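Local coordinates for protein putative alcohol dehydrogenase (Sinorhizobium meliloti, PDB 4J6F) that probably acts as a nicotinamide-dependent oxidoreductase of the medium-chain dehydrogenase/reductase superfamily, perhaps an alcohol dehydrogenase, at residues Ala186-Ala191 with Ile348-Gly353; Cys190-Gly195 with Ile223-Arg228; Ile275-Asp280 with Arg299-Gly304. All coordinates share one frame; numbering follows the deposited sequence.

Interaction 1 of 3, residues Ala186-Ala191 with Ile348-Gly353; sequences ATFCCA and IRPLVG
Thr-187 OG1 is held by two polar partners while it lies over Pro-350: it is hydrogen-bonded to the carbonyl oxygen of Glu-184 and it accepts a hydrogen bond from water 1. That water in turn accepts from Leu-351 N, its oxygen 3.0 Å from Thr-187 OG1 and 2.6 Å from Leu-351 N, and so bridges segments that share no direct hydrogen bond. The site lies at the domain junction of the medium-chain dehydrogenase/reductase fold. Residues 186-191 lead into helix 189-201, and residues 348-353 carry the chain from helix 333-344 into strand 352-357 of the mixed sheet; backbone bonds of Leu-351, just before it, and of Gly-353 go to Lys-376, at the start of the parallel strand 376-380. The hydroxyl of Thr-187 stands between its own backbone N and carbonyl carbon (chi1 69°), and this rotation leaves the methyl beside the N, directed at the strand: Thr-187 CG2 is 3.8 Å from Val-352 CG2, the two side chains crossing at about a right angle. From the same torsion, OG1 comes within 3.7 Å of Pro-350 CB. OG1 also sits 3.6 Å above the plane of the neighbouring Phe-188 ring, over its centre. The far end of the ring meets the extended chain leading to strand 352-357: Phe-188 CZ is 3.5 Å from Pro-350 N, and the carbonyl carbon of Arg-349 approaches the rim of the ring, close to level with it. Ile-343 of helix 333-344 also packs on Phe-188, and Tyr-192 makes an edge-to-face ring pair with it. The Ile-348 and Phe-188 side chains pass alongside each other, pointing in opposite directions, with the terminal methyl Ile-348 CD1 3.8 Å from Phe-188 CE1.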
# COMPACT_ATOMS: atom_id res chain seq x y z
N ALA A 186 -29.73 13.01 1.96
CA ALA A 186 -29.54 11.77 1.19
C ALA A 186 -28.28 11.78 0.31
O ALA A 186 -28.04 10.85 -0.46
CB ALA A 186 -30.77 11.49 0.35
N THR A 187 -27.48 12.83 0.41
CA THR A 187 -26.33 12.95 -0.45
C THR A 187 -25.11 12.30 0.19
O THR A 187 -24.12 12.07 -0.48
CB THR A 187 -26.02 14.43 -0.82
OG1 THR A 187 -25.55 15.14 0.33
CG2 THR A 187 -27.26 15.12 -1.36
N PHE A 188 -25.18 11.98 1.48
CA PHE A 188 -23.96 11.75 2.26
C PHE A 188 -23.43 10.32 2.40
O PHE A 188 -22.25 10.08 2.16
CB PHE A 188 -24.09 12.36 3.65
CG PHE A 188 -24.15 13.86 3.66
CD1 PHE A 188 -23.03 14.61 3.37
CD2 PHE A 188 -25.32 14.51 4.01
CE1 PHE A 188 -23.08 16.00 3.41
CE2 PHE A 188 -25.37 15.90 4.06
CZ PHE A 188 -24.25 16.64 3.76
N CYS A 189 -24.26 9.34 2.76
CA CYS A 189 -23.75 8.13 3.40
C CYS A 189 -22.75 7.16 2.72
O CYS A 189 -21.73 6.86 3.32
CB CYS A 189 -24.94 7.30 3.86
SG CYS A 189 -24.50 5.72 4.59
N CYS A 190 -22.97 6.73 1.49
CA CYS A 190 -21.99 5.90 0.80
C CYS A 190 -20.70 6.63 0.47
O CYS A 190 -19.63 6.20 0.89
CB CYS A 190 -22.58 5.26 -0.46
SG CYS A 190 -21.44 4.17 -1.36
N ALA A 191 -20.77 7.73 -0.28
CA ALA A 191 -19.53 8.39 -0.71
C ALA A 191 -18.73 9.02 0.44
O ALA A 191 -17.49 8.97 0.41
CB ALA A 191 -19.78 9.39 -1.82
N ILE A 348 -19.14 19.90 6.76
CA ILE A 348 -19.36 19.62 5.33
C ILE A 348 -20.78 20.03 4.94
O ILE A 348 -21.62 20.22 5.82
CB ILE A 348 -19.13 18.13 4.97
CG1 ILE A 348 -20.05 17.22 5.80
CG2 ILE A 348 -17.66 17.78 5.10
CD1 ILE A 348 -19.92 15.74 5.51
N ARG A 349 -21.04 20.18 3.64
CA ARG A 349 -22.37 20.59 3.17
C ARG A 349 -22.92 19.71 2.02
O ARG A 349 -22.15 19.12 1.25
CB ARG A 349 -22.38 22.09 2.82
CG ARG A 349 -21.46 22.51 1.68
CD ARG A 349 -21.59 24.00 1.39
NE ARG A 349 -20.77 24.42 0.25
CZ ARG A 349 -21.19 24.47 -1.01
NH1 ARG A 349 -22.43 24.10 -1.32
NH2 ARG A 349 -20.38 24.88 -1.99
N PRO A 350 -24.26 19.62 1.90
CA PRO A 350 -24.81 18.73 0.87
C PRO A 350 -24.60 19.30 -0.53
O PRO A 350 -24.70 20.50 -0.73
CB PRO A 350 -26.29 18.69 1.21
CG PRO A 350 -26.56 20.03 1.81
CD PRO A 350 -25.32 20.38 2.59
N LEU A 351 -24.31 18.43 -1.48
CA LEU A 351 -24.13 18.85 -2.86
C LEU A 351 -25.20 18.21 -3.74
O LEU A 351 -25.05 17.09 -4.23
CB LEU A 351 -22.73 18.47 -3.34
CG LEU A 351 -21.61 18.98 -2.44
CD1 LEU A 351 -20.28 18.35 -2.80
CD2 LEU A 351 -21.55 20.50 -2.50
N VAL A 352 -26.31 18.91 -3.94
CA VAL A 352 -27.37 18.31 -4.73
C VAL A 352 -27.20 18.66 -6.21
O VAL A 352 -27.38 19.81 -6.61
CB VAL A 352 -28.77 18.68 -4.22
CG1 VAL A 352 -29.84 18.06 -5.11
CG2 VAL A 352 -28.94 18.20 -2.80
N GLY A 353 -26.85 17.65 -7.00
CA GLY A 353 -26.60 17.84 -8.42
C GLY A 353 -27.86 17.74 -9.25
O GLY A 353 -27.89 18.22 -10.38
O HOH W 1 -23.05 16.26 -0.84

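Interaction 2 of 3, residues Cys190-Gly195 with Ile223-Arg228; sequences CAYLTG and IIQLAR
Ile-223 meets Gly-195 where the two backbones come nearest, their CA atoms 5.2 Å apart. Its CG1 branch does the touching, with Ile-223 CG1 3.8 Å from Gly-195 CA, and no side chain on the glycine intervenes. Beyond Gly-195, Ile-223 also packs on Met-198 and Leu-199, further along the same helix. Two residues on, Gln-225 carries the polar part of the contact. Its chain is extended beyond CG and brings the amide nitrogen to the edge of the Tyr-192 ring, in the ring plane, with amide and ring nearly perpendicular. Gln-225 NE2 donates to Tyr-192 OH across 3.0 Å, but the N-H...O angle of 126° makes this a weak, bent bond. The other end of the amide has a firmer role: Gln-225 OE1 accepts from the backbone N of Arg-349, so OE1 holds the amide more firmly than the weak NE2 bond, which would limit its turning. The helices concerned frame the start of the Rossmann-type domain: helix 189-201 leads into strand 209-212, and helix 218-229 follows the glycine-rich turn after that strand, a turn that in this superfamily typically receives the cofactor. Their short segments cross at -51° with axes 9.6 Å apart. Leu-226 comes next and fills the angle between Tyr-192 and Gly-195. With its CG beside the backbone N and opposite the carbonyl carbon (chi1 -61°), one branch reaches the partner helix: Leu-226 CD1 lies 3.5 Å from Tyr-192 O and 3.7 Å from Gly-195 C. The methyl rests on the backbone of both residues, and at Gly-195 no side chain stands in its way, whereas Leu-226 CG approaches Tyr-192 CD2 more loosely, at 4.3 Å. Tyr-342 of helix 333-344 and Leu-199 also pack on Leu-226.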
# COMPACT_ATOMS: atom_id res chain seq x y z
N CYS A 190 -22.97 6.73 1.49
CA CYS A 190 -21.99 5.90 0.80
C CYS A 190 -20.70 6.63 0.47
O CYS A 190 -19.63 6.20 0.89
CB CYS A 190 -22.58 5.26 -0.46
SG CYS A 190 -21.44 4.17 -1.36
N ALA A 191 -20.77 7.73 -0.28
CA ALA A 191 -19.53 8.39 -0.71
C ALA A 191 -18.73 9.02 0.44
O ALA A 191 -17.49 8.97 0.41
CB ALA A 191 -19.78 9.39 -1.82
N TYR A 192 -19.41 9.60 1.44
CA TYR A 192 -18.71 10.29 2.52
C TYR A 192 -18.14 9.33 3.57
O TYR A 192 -17.08 9.58 4.15
CB TYR A 192 -19.56 11.42 3.15
CG TYR A 192 -19.74 12.62 2.22
CD1 TYR A 192 -20.49 12.50 1.04
CD2 TYR A 192 -19.16 13.86 2.50
CE1 TYR A 192 -20.65 13.57 0.18
CE2 TYR A 192 -19.33 14.94 1.64
CZ TYR A 192 -20.07 14.79 0.48
OH TYR A 192 -20.25 15.83 -0.40
N LEU A 193 -18.82 8.21 3.78
CA LEU A 193 -18.25 7.17 4.62
C LEU A 193 -16.99 6.65 3.93
O LEU A 193 -15.93 6.56 4.57
CB LEU A 193 -19.24 6.03 4.85
CG LEU A 193 -18.78 4.94 5.81
CD1 LEU A 193 -18.40 5.51 7.17
CD2 LEU A 193 -19.87 3.90 5.97
N THR A 194 -17.12 6.32 2.64
CA THR A 194 -16.00 5.84 1.82
C THR A 194 -14.85 6.85 1.79
O THR A 194 -13.70 6.50 2.07
CB THR A 194 -16.48 5.45 0.41
OG1 THR A 194 -17.37 4.34 0.52
CG2 THR A 194 -15.34 5.00 -0.48
N GLY A 195 -15.17 8.10 1.47
CA GLY A 195 -14.22 9.20 1.63
C GLY A 195 -13.49 9.23 2.97
O GLY A 195 -12.26 9.21 3.00
N ILE A 223 -14.20 13.86 -0.57
CA ILE A 223 -12.86 13.92 -0.05
C ILE A 223 -12.37 15.35 0.04
O ILE A 223 -11.71 15.70 1.02
CB ILE A 223 -11.91 13.03 -0.84
CG1 ILE A 223 -12.02 11.62 -0.30
CG2 ILE A 223 -10.48 13.50 -0.68
CD1 ILE A 223 -11.52 10.60 -1.26
N ILE A 224 -12.71 16.17 -0.95
CA ILE A 224 -12.37 17.59 -0.90
C ILE A 224 -12.94 18.27 0.35
O ILE A 224 -12.23 18.98 1.07
CB ILE A 224 -12.80 18.32 -2.19
CG1 ILE A 224 -12.01 17.73 -3.37
CG2 ILE A 224 -12.59 19.83 -2.08
CD1 ILE A 224 -12.46 18.23 -4.72
N GLN A 225 -14.21 18.02 0.63
CA GLN A 225 -14.84 18.55 1.84
C GLN A 225 -14.23 17.93 3.10
O GLN A 225 -13.83 18.65 4.02
CB GLN A 225 -16.36 18.35 1.83
CG GLN A 225 -17.10 19.18 0.79
CD GLN A 225 -18.55 19.38 1.18
OE1 GLN A 225 -18.86 20.30 1.95
NE2 GLN A 225 -19.44 18.51 0.68
N LEU A 226 -14.13 16.60 3.13
CA LEU A 226 -13.60 15.95 4.31
C LEU A 226 -12.15 16.36 4.58
O LEU A 226 -11.76 16.52 5.73
CB LEU A 226 -13.75 14.44 4.22
CG LEU A 226 -15.18 13.92 4.10
CD1 LEU A 226 -15.12 12.46 3.68
CD2 LEU A 226 -15.96 14.04 5.39
N ALA A 227 -11.36 16.57 3.54
CA ALA A 227 -10.01 17.11 3.71
C ALA A 227 -10.04 18.44 4.47
O ALA A 227 -9.27 18.65 5.42
CB ALA A 227 -9.34 17.30 2.37
N ARG A 228 -10.94 19.34 4.07
CA ARG A 228 -11.05 20.62 4.74
C ARG A 228 -11.47 20.43 6.20
O ARG A 228 -10.92 21.06 7.09
CB ARG A 228 -12.04 21.51 4.00
CG ARG A 228 -11.47 22.12 2.75
CD ARG A 228 -10.32 23.05 3.08
NE ARG A 228 -9.75 23.62 1.87
CZ ARG A 228 -8.61 24.30 1.82
NH1 ARG A 228 -7.90 24.50 2.92
NH2 ARG A 228 -8.19 24.76 0.65

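Interaction 3 of 3, residues Ile275-Asp280 with Arg299-Gly304; sequences IDVVAD and RYTTAG
Strands 277-280 and 299-302 are the two strands of a beta-alpha-beta unit joined through helix 287-293, and Val-277 to Ala-279 pair in parallel register with Arg-299 to Thr-301. Their axes are 4.8 Å apart and diverge by 16°. Backbone bonds alternate in direction: Val-278 N donates to Arg-299 O over 3.0 Å, and Thr-301 N returns the bond to Val-278 O over 2.8 Å. The pair extends at both ends, with Arg-299 N bonded to Asp-276 O and Asp-280 N to Thr-301 O (2.9 Å). Within the six-stranded Rossmann-type sheet, strand 277-280 also pairs with 209-212 and is an inner strand. On the face of Val-277 and Thr-301, the bent Arg-299 chain lays its guanidinium under Val-277 CG2, which sits 3.6 Å above the plane. Arg-299 NE donates to Ala-202 O and NH2 forms a salt bridge with Glu-208. On the other face, chi1 of 168° swings the Tyr-300 ring away from its own backbone nitrogen and along the sheet past Val-278 CG1, 3.8 Å from Tyr-300 CD2, to Asp-280. There Tyr-300 OH donates to Asp-280 OD2 (2.5 Å), which receives the bond on its anti lone pair. OD2 lies at the ring edge, in plane, while the carboxylate is turned 69° from the ring. A phenylalanine at Tyr-300 lacks the hydroxyl and would probably leave Asp-280 OD2 without this donor, with the carboxylate held through OD1 alone. OD1 is bonded to Thr-213 OG1 and the backbone N of Val-282 and Gly-283, while Leu-315 of the second subunit packs on Tyr-300.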
# COMPACT_ATOMS: atom_id res chain seq x y z
N ILE A 275 3.26 16.73 -2.54
CA ILE A 275 2.00 16.04 -2.38
C ILE A 275 2.19 14.91 -1.38
O ILE A 275 2.99 14.00 -1.61
CB ILE A 275 1.49 15.48 -3.72
CG1 ILE A 275 1.32 16.61 -4.74
CG2 ILE A 275 0.19 14.71 -3.52
CD1 ILE A 275 0.38 17.72 -4.32
N ASP A 276 1.44 14.96 -0.28
CA ASP A 276 1.57 13.99 0.79
C ASP A 276 0.74 12.75 0.49
O ASP A 276 1.15 11.62 0.77
CB ASP A 276 1.12 14.61 2.11
CG ASP A 276 2.00 15.79 2.52
OD1 ASP A 276 3.21 15.58 2.73
OD2 ASP A 276 1.48 16.93 2.60
N VAL A 277 -0.45 12.98 -0.08
CA VAL A 277 -1.42 11.93 -0.28
C VAL A 277 -2.07 12.10 -1.64
O VAL A 277 -2.39 13.22 -2.05
CB VAL A 277 -2.53 11.94 0.80
CG1 VAL A 277 -3.61 10.93 0.45
CG2 VAL A 277 -1.94 11.65 2.18
N VAL A 278 -2.27 10.98 -2.33
CA VAL A 278 -3.08 10.96 -3.51
C VAL A 278 -4.30 10.12 -3.18
O VAL A 278 -4.18 9.00 -2.69
CB VAL A 278 -2.31 10.36 -4.70
CG1 VAL A 278 -3.26 9.93 -5.82
CG2 VAL A 278 -1.30 11.36 -5.23
N ALA A 279 -5.48 10.71 -3.41
CA ALA A 279 -6.76 10.03 -3.36
C ALA A 279 -7.20 9.84 -4.81
O ALA A 279 -7.50 10.80 -5.52
CB ALA A 279 -7.78 10.86 -2.59
N ASP A 280 -7.17 8.59 -5.26
CA ASP A 280 -7.43 8.27 -6.66
C ASP A 280 -8.79 7.63 -6.84
O ASP A 280 -9.11 6.63 -6.19
CB ASP A 280 -6.36 7.31 -7.15
CG ASP A 280 -6.46 7.03 -8.63
OD1 ASP A 280 -7.11 7.79 -9.38
OD2 ASP A 280 -5.85 6.03 -9.05
N ARG A 299 1.61 8.55 0.53
CA ARG A 299 0.57 7.54 0.61
C ARG A 299 -0.50 7.69 -0.46
O ARG A 299 -1.00 8.77 -0.70
CB ARG A 299 -0.10 7.58 1.98
CG ARG A 299 0.85 7.37 3.13
CD ARG A 299 1.35 8.69 3.66
NE ARG A 299 0.33 9.36 4.45
CZ ARG A 299 0.42 10.62 4.85
NH1 ARG A 299 1.47 11.34 4.52
NH2 ARG A 299 -0.54 11.16 5.56
N TYR A 300 -0.84 6.58 -1.09
CA TYR A 300 -1.81 6.54 -2.15
C TYR A 300 -3.01 5.81 -1.58
O TYR A 300 -2.86 4.85 -0.83
CB TYR A 300 -1.20 5.78 -3.34
CG TYR A 300 -2.19 5.40 -4.42
CD1 TYR A 300 -2.96 4.24 -4.31
CD2 TYR A 300 -2.37 6.21 -5.55
CE1 TYR A 300 -3.89 3.89 -5.28
CE2 TYR A 300 -3.29 5.86 -6.53
CZ TYR A 300 -4.05 4.71 -6.39
OH TYR A 300 -4.96 4.35 -7.36
N THR A 301 -4.20 6.26 -1.93
CA THR A 301 -5.39 5.59 -1.47
C THR A 301 -6.50 5.59 -2.51
O THR A 301 -6.66 6.54 -3.25
CB THR A 301 -5.88 6.18 -0.14
OG1 THR A 301 -6.94 5.36 0.38
CG2 THR A 301 -6.34 7.62 -0.32
N THR A 302 -7.26 4.49 -2.59
CA THR A 302 -8.33 4.37 -3.58
C THR A 302 -9.49 3.52 -3.09
O THR A 302 -9.31 2.64 -2.24
CB THR A 302 -7.80 3.78 -4.91
OG1 THR A 302 -8.86 3.68 -5.86
CG2 THR A 302 -7.21 2.41 -4.71
N ALA A 303 -10.69 3.82 -3.57
CA ALA A 303 -11.86 2.97 -3.37
C ALA A 303 -12.68 2.75 -4.64
O ALA A 303 -13.80 2.27 -4.57
CB ALA A 303 -12.73 3.48 -2.25
N GLY A 304 -12.14 3.12 -5.78
CA GLY A 304 -12.79 2.97 -7.06
C GLY A 304 -11.87 3.52 -8.13
O GLY A 304 -11.05 4.39 -7.86

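Interactions 1 and 2 both begin within residues 186-195, share Cys-190 and Ala-191 and use helix 189-201; their centres are about 9 Å apart and they touch, for instance where Leu-351 CD1 packs 3.5 Å from Tyr-192 OH. Interaction 3 opens only after interaction 2 has closed, and it is nested within the loop closed by interaction 1. Its centre is about 12 Å from that of interaction 2, where Thr-194 CG2 meets Ala-303 CB at 3.5 Å, and about 21 Å from that of interaction 1, without touching it. Together they run from what is probably the junction with the catalytic domain, across helices 189-201 and 218-229, to the six-stranded parallel sheet of the probable nucleotide-binding domain.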